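Local coordinates for major exported protein (Pseudomonas aeruginosa, PDB 3HE1) that is a secreted Hcp-family protein that probably stacks as hexameric rings into the tube of the type VI secretion system, at residues L137-I141 / H167-R171; T25-M29 / V116-R122. One frame throughout, in Å; residues are numbered along the deposited sequence.

Contact 1 of 2, residues L137-I141 / H167-R171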
loop_
_atom_site.group_PDB
_atom_site.type_symbol
_atom_site.label_atom_id
_atom_site.label_comp_id
_atom_site.label_asym_id
_atom_site.label_seq_id
_atom_site.Cartn_x
_atom_site.Cartn_y
_atom_site.Cartn_z
ATOM N N LEU A 137 -20.877 -5.386 -25.520
ATOM C CA LEU A 137 -20.756 -6.839 -25.564
ATOM C C LEU A 137 -21.941 -7.473 -26.273
ATOM O O LEU A 137 -23.078 -7.044 -26.106
ATOM C CB LEU A 137 -20.627 -7.437 -24.173
ATOM C CG LEU A 137 -19.642 -6.714 -23.254
ATOM C CD1 LEU A 137 -19.423 -7.526 -21.974
ATOM C CD2 LEU A 137 -18.324 -6.448 -23.978
ATOM N N GLU A 138 -21.641 -8.486 -27.084
ATOM C CA GLU A 138 -22.645 -9.350 -27.692
ATOM C C GLU A 138 -22.521 -10.735 -27.055
ATOM O O GLU A 138 -21.410 -11.221 -26.827
ATOM C CB GLU A 138 -22.463 -9.428 -29.224
ATOM C CG GLU A 138 -22.315 -8.055 -29.887
ATOM C CD GLU A 138 -22.696 -8.017 -31.361
ATOM O OE1 GLU A 138 -23.229 -9.021 -31.886
ATOM O OE2 GLU A 138 -22.468 -6.960 -31.993
ATOM N N ASP A 139 -23.665 -11.350 -26.751
ATOM C CA ASP A 139 -23.739 -12.706 -26.188
ATOM C C ASP A 139 -22.823 -12.932 -24.988
ATOM O O ASP A 139 -22.109 -13.929 -24.902
ATOM C CB ASP A 139 -23.518 -13.768 -27.270
ATOM C CG ASP A 139 -24.491 -13.621 -28.440
ATOM O OD1 ASP A 139 -25.362 -12.720 -28.399
ATOM O OD2 ASP A 139 -24.377 -14.400 -29.409
ATOM N N ALA A 140 -22.898 -11.997 -24.046
ATOM C CA ALA A 140 -22.065 -12.012 -22.865
ATOM C C ALA A 140 -22.648 -12.907 -21.783
ATOM O O ALA A 140 -23.828 -13.253 -21.804
ATOM C CB ALA A 140 -21.864 -10.584 -22.344
ATOM N N ILE A 141 -21.798 -13.290 -20.839
ATOM C CA ILE A 141 -22.185 -14.146 -19.729
ATOM C C ILE A 141 -21.576 -13.559 -18.458
ATOM O O ILE A 141 -20.404 -13.178 -18.452
ATOM C CB ILE A 141 -21.704 -15.591 -19.963
ATOM C CG1 ILE A 141 -22.477 -16.216 -21.131
ATOM C CG2 ILE A 141 -21.883 -16.404 -18.713
ATOM C CD1 ILE A 141 -21.684 -17.190 -21.993
ATOM N N HIS A 167 -18.568 -9.037 -13.536
ATOM C CA HIS A 167 -17.683 -9.481 -14.616
ATOM C C HIS A 167 -18.407 -10.244 -15.707
ATOM O O HIS A 167 -19.144 -11.189 -15.432
ATOM C CB HIS A 167 -16.598 -10.394 -14.077
ATOM C CG HIS A 167 -15.888 -9.846 -12.899
ATOM N ND1 HIS A 167 -14.529 -9.960 -12.729
ATOM C CD2 HIS A 167 -16.348 -9.165 -11.816
ATOM C CE1 HIS A 167 -14.177 -9.389 -11.590
ATOM N NE2 HIS A 167 -15.267 -8.894 -11.022
ATOM N N PHE A 168 -18.157 -9.843 -16.949
ATOM C CA PHE A 168 -18.745 -10.487 -18.103
ATOM C C PHE A 168 -17.651 -11.073 -18.989
ATOM O O PHE A 168 -16.626 -10.439 -19.237
ATOM C CB PHE A 168 -19.517 -9.481 -18.948
ATOM C CG PHE A 168 -20.371 -8.525 -18.163
ATOM C CD1 PHE A 168 -21.753 -8.707 -18.091
ATOM C CD2 PHE A 168 -19.809 -7.416 -17.538
ATOM C CE1 PHE A 168 -22.563 -7.810 -17.389
ATOM C CE2 PHE A 168 -20.600 -6.520 -16.832
ATOM C CZ PHE A 168 -21.985 -6.715 -16.764
ATOM N N THR A 169 -17.867 -12.287 -19.467
ATOM C CA THR A 169 -17.197 -12.715 -20.666
ATOM C C THR A 169 -18.195 -12.423 -21.791
ATOM O O THR A 169 -19.279 -11.894 -21.528
ATOM C CB THR A 169 -16.777 -14.187 -20.603
ATOM O OG1 THR A 169 -17.939 -15.020 -20.521
ATOM C CG2 THR A 169 -15.864 -14.413 -19.390
ATOM N N TYR A 170 -17.815 -12.725 -23.031
ATOM C CA TYR A 170 -18.606 -12.360 -24.208
ATOM C C TYR A 170 -18.017 -12.994 -25.460
ATOM O O TYR A 170 -16.867 -13.422 -25.477
ATOM C CB TYR A 170 -18.591 -10.851 -24.408
ATOM C CG TYR A 170 -17.185 -10.320 -24.413
ATOM C CD1 TYR A 170 -16.380 -10.436 -25.537
ATOM C CD2 TYR A 170 -16.648 -9.736 -23.279
ATOM C CE1 TYR A 170 -15.083 -9.964 -25.534
ATOM C CE2 TYR A 170 -15.361 -9.260 -23.267
ATOM C CZ TYR A 170 -14.579 -9.374 -24.393
ATOM O OH TYR A 170 -13.286 -8.902 -24.366
ATOM N N ARG A 171 -18.816 -13.039 -26.513
ATOM C CA ARG A 171 -18.371 -13.593 -27.773
ATOM C C ARG A 171 -17.714 -12.491 -28.609
ATOM O O ARG A 171 -16.941 -12.764 -29.522
ATOM C CB ARG A 171 -19.552 -14.225 -28.514
ATOM C CG ARG A 171 -19.303 -14.469 -29.996
ATOM C CD ARG A 171 -20.593 -14.739 -30.775
ATOM N NE ARG A 171 -21.574 -13.647 -30.736
ATOM C CZ ARG A 171 -21.824 -12.808 -31.743
ATOM N NH1 ARG A 171 -21.151 -12.905 -32.883
ATOM N NH2 ARG A 171 -22.751 -11.865 -31.610
#
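R171 reaches back along the corner at E138 and D139 and meets both acidic side chains. Its CB lies near E138 O and D139 CB, and CG stands anti to the backbone N (chi1 163°); the bend at chi3 then turns the guanidinium toward the two carboxylates. CD passes D139 OD2, and NE makes a weak, bent bond to D139 OD2 at 3.2 Å within a salt bridge. At the tip, NH2 meets E138 OE1 at 2.9 Å near the guanidinium plane, again a salt bridge with weak hydrogen-bond geometry. The R171 backbone adds a bond from N to E138 O at 3.2 Å. Next to it I141 and T169 form an antiparallel hydrogen-bonded pair: I141 N gives to T169 O at 3.0 Å, and T169 N returns to I141 O at 2.9 Å. D139 and A140 both face L113, a G1 bulge where the chain turns from one part of the barrel wall into another. On the buried side, L137 CD1 rests on F168 CB at 3.6 Å while CD2 makes an off-centre CH-pi contact with the Y170 ring, 4.2 Å from its centroid; Y170 OH bonds to H87. The chemistry is thus divided: buried L137, A140, F168 and Y170 pack on one side, backbone bonds fix the register, and a three-residue ion network, probably softened by solvent, clasps the outer side.

Contact 2 of 2, residues T25-M29 / V116-R122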
loop_
_atom_site.group_PDB
_atom_site.type_symbol
_atom_site.label_atom_id
_atom_site.label_comp_id
_atom_site.label_asym_id
_atom_site.label_seq_id
_atom_site.Cartn_x
_atom_site.Cartn_y
_atom_site.Cartn_z
ATOM N N THR A 25 -17.856 12.354 -15.288
ATOM C CA THR A 25 -17.481 11.529 -16.421
ATOM C C THR A 25 -17.823 10.075 -16.110
ATOM O O THR A 25 -16.920 9.240 -16.022
ATOM C CB THR A 25 -15.984 11.634 -16.672
ATOM O OG1 THR A 25 -15.282 11.219 -15.491
ATOM C CG2 THR A 25 -15.615 13.070 -16.980
ATOM N N PRO A 26 -19.129 9.768 -15.924
ATOM C CA PRO A 26 -19.563 8.409 -15.602
ATOM C C PRO A 26 -19.929 7.679 -16.876
ATOM O O PRO A 26 -20.081 8.298 -17.928
ATOM C CB PRO A 26 -20.835 8.661 -14.819
ATOM C CG PRO A 26 -21.468 9.750 -15.628
ATOM C CD PRO A 26 -20.305 10.646 -16.091
ATOM N N ALA A 27 -20.042 6.364 -16.777
ATOM C CA ALA A 27 -20.556 5.551 -17.857
ATOM C C ALA A 27 -21.952 5.107 -17.430
ATOM O O ALA A 27 -22.265 5.078 -16.226
ATOM C CB ALA A 27 -19.649 4.359 -18.093
ATOM N N TYR A 28 -22.805 4.809 -18.404
ATOM C CA TYR A 28 -24.117 4.232 -18.112
ATOM C C TYR A 28 -24.216 2.981 -18.935
ATOM O O TYR A 28 -23.612 2.905 -19.996
ATOM C CB TYR A 28 -25.254 5.208 -18.430
ATOM C CG TYR A 28 -25.315 6.361 -17.454
ATOM C CD1 TYR A 28 -25.954 6.219 -16.228
ATOM C CD2 TYR A 28 -24.708 7.582 -17.743
ATOM C CE1 TYR A 28 -26.000 7.261 -15.319
ATOM C CE2 TYR A 28 -24.752 8.640 -16.840
ATOM C CZ TYR A 28 -25.399 8.469 -15.629
ATOM O OH TYR A 28 -25.451 9.507 -14.720
HETATM N N MSE A 29 -24.946 1.990 -18.450
HETATM C CA MSE A 29 -24.968 0.699 -19.127
HETATM C C MSE A 29 -26.387 0.168 -19.307
HETATM O O MSE A 29 -27.309 0.556 -18.606
HETATM C CB MSE A 29 -24.097 -0.311 -18.365
HETATM C CG MSE A 29 -24.063 -1.747 -18.926
HETATM SE SE MSE A 29 -22.964 -2.846 -17.747
HETATM C CE MSE A 29 -23.536 -1.987 -16.090
ATOM N N VAL A 116 -24.792 -6.296 -23.623
ATOM C CA VAL A 116 -24.358 -5.373 -22.589
ATOM C C VAL A 116 -23.701 -4.237 -23.338
ATOM O O VAL A 116 -22.819 -4.473 -24.174
ATOM C CB VAL A 116 -23.299 -6.003 -21.683
ATOM C CG1 VAL A 116 -22.709 -4.944 -20.729
ATOM C CG2 VAL A 116 -23.887 -7.200 -20.947
ATOM N N GLU A 117 -24.128 -3.012 -23.060
ATOM C CA GLU A 117 -23.621 -1.880 -23.805
ATOM C C GLU A 117 -23.308 -0.748 -22.874
ATOM O O GLU A 117 -24.206 -0.224 -22.221
ATOM C CB GLU A 117 -24.640 -1.424 -24.838
ATOM C CG GLU A 117 -24.395 -0.022 -25.369
ATOM C CD GLU A 117 -25.166 0.261 -26.654
ATOM O OE1 GLU A 117 -25.253 -0.651 -27.508
ATOM O OE2 GLU A 117 -25.681 1.396 -26.812
ATOM N N ILE A 118 -22.023 -0.395 -22.830
ATOM C CA ILE A 118 -21.455 0.609 -21.936
ATOM C C ILE A 118 -21.237 1.930 -22.674
ATOM O O ILE A 118 -20.484 2.010 -23.637
ATOM C CB ILE A 118 -20.081 0.156 -21.385
ATOM C CG1 ILE A 118 -20.212 -1.096 -20.529
ATOM C CG2 ILE A 118 -19.458 1.246 -20.542
ATOM C CD1 ILE A 118 -20.798 -0.816 -19.172
ATOM N N GLN A 119 -21.887 2.975 -22.196
ATOM C CA GLN A 119 -21.821 4.255 -22.848
ATOM C C GLN A 119 -21.004 5.234 -22.033
ATOM O O GLN A 119 -21.319 5.506 -20.876
ATOM C CB GLN A 119 -23.225 4.808 -23.043
ATOM C CG GLN A 119 -24.030 4.046 -24.057
ATOM C CD GLN A 119 -25.217 4.850 -24.551
ATOM O OE1 GLN A 119 -25.535 5.922 -24.009
ATOM N NE2 GLN A 119 -25.882 4.341 -25.586
ATOM N N TRP A 120 -19.974 5.793 -22.661
ATOM C CA TRP A 120 -19.031 6.646 -21.962
ATOM C C TRP A 120 -19.369 8.138 -22.102
ATOM O O TRP A 120 -19.725 8.609 -23.187
ATOM C CB TRP A 120 -17.611 6.347 -22.445
ATOM C CG TRP A 120 -17.230 4.877 -22.401
ATOM C CD1 TRP A 120 -17.609 3.900 -23.283
ATOM C CD2 TRP A 120 -16.394 4.241 -21.435
ATOM N NE1 TRP A 120 -17.061 2.694 -22.922
ATOM C CE2 TRP A 120 -16.302 2.877 -21.794
ATOM C CE3 TRP A 120 -15.707 4.691 -20.299
ATOM C CZ2 TRP A 120 -15.556 1.958 -21.062
ATOM C CZ3 TRP A 120 -14.965 3.775 -19.566
ATOM C CH2 TRP A 120 -14.899 2.424 -19.949
ATOM N N TYR A 121 -19.258 8.871 -20.994
ATOM C CA TYR A 121 -19.583 10.302 -20.972
ATOM C C TYR A 121 -18.427 11.190 -20.489
ATOM O O TYR A 121 -17.596 10.779 -19.671
ATOM C CB TYR A 121 -20.840 10.558 -20.139
ATOM C CG TYR A 121 -22.107 10.072 -20.803
ATOM C CD1 TYR A 121 -22.908 10.946 -21.531
ATOM C CD2 TYR A 121 -22.496 8.736 -20.715
ATOM C CE1 TYR A 121 -24.069 10.505 -22.149
ATOM C CE2 TYR A 121 -23.656 8.285 -21.334
ATOM C CZ TYR A 121 -24.435 9.175 -22.045
ATOM O OH TYR A 121 -25.578 8.733 -22.658
ATOM N N ARG A 122 -18.392 12.415 -21.007
ATOM C CA ARG A 122 -17.324 13.360 -20.711
ATOM C C ARG A 122 -17.863 14.782 -20.823
ATOM O O ARG A 122 -18.938 15.013 -21.388
ATOM C CB ARG A 122 -16.177 13.199 -21.716
ATOM C CG ARG A 122 -16.372 14.060 -22.959
ATOM C CD ARG A 122 -15.423 13.705 -24.077
ATOM N NE ARG A 122 -15.697 14.485 -25.282
ATOM C CZ ARG A 122 -15.067 14.317 -26.442
ATOM N NH1 ARG A 122 -14.117 13.396 -26.556
ATOM N NH2 ARG A 122 -15.376 15.077 -27.485
#
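A27, Y28 and M29 pair antiparallel with W120, Q119 and I118 in the curled beta sheet of the Hcp barrel. Y28 and Q119 form the hydrogen-bonded pair: Y28 N gives to Q119 O at 3.0 Å, and Q119 N gives to Y28 O at 2.8 Å, almost straight at 170°. Towards the chain start, Y121 N makes a weak bond to P26 O, 3.2 Å. A27 CA and M29 CA, either side of Y28 in sequence, approach Q119 O and E117 O as CA-H...O contacts. The Q119 amide gives NE2 to E117 OE2 at 3.2 Å, on its anti lone pair; the other carboxylate oxygen of E117 is taken by K115. Y121 OH bonds to H57 and W120 NE1 to T135, while R122 NH2 forms a salt bridge with E130 and a hydrogen bond to D47 O of the second subunit. T25 O and OG1 go to H162 and T161 of that subunit, so this end of the contact also joins the second subunit. Y28 and Y121 form an offset edge-to-face pair, the edge of Y28 toward the face of Y121, planes at 80°. On the face with A27, the selenium of selenomethionine M29 lies 3.3 Å from I118 CD1.

Contact 1 and contact 2 have centres about 16 Å apart and follow one another along the chain, contact 2 closing before contact 1 opens. Strand 112-123 joins them, pairing with strand 27-33 in contact 2 and with strand 140-149 near contact 1. Where they touch, L137 N lies 2.5 Å from V116 O, a probable hydrogen bond, though short for one, so its exact length is doubtful. The F168 ring continues the apolar layer, with CE1 3.8 Å from V116 CG2 and CZ 4.1 Å from M29 SE. Contact 2 reaches the second subunit, whereas no other chain of the six-chain assembly touches contact 1, which closes a corner within its own subunit.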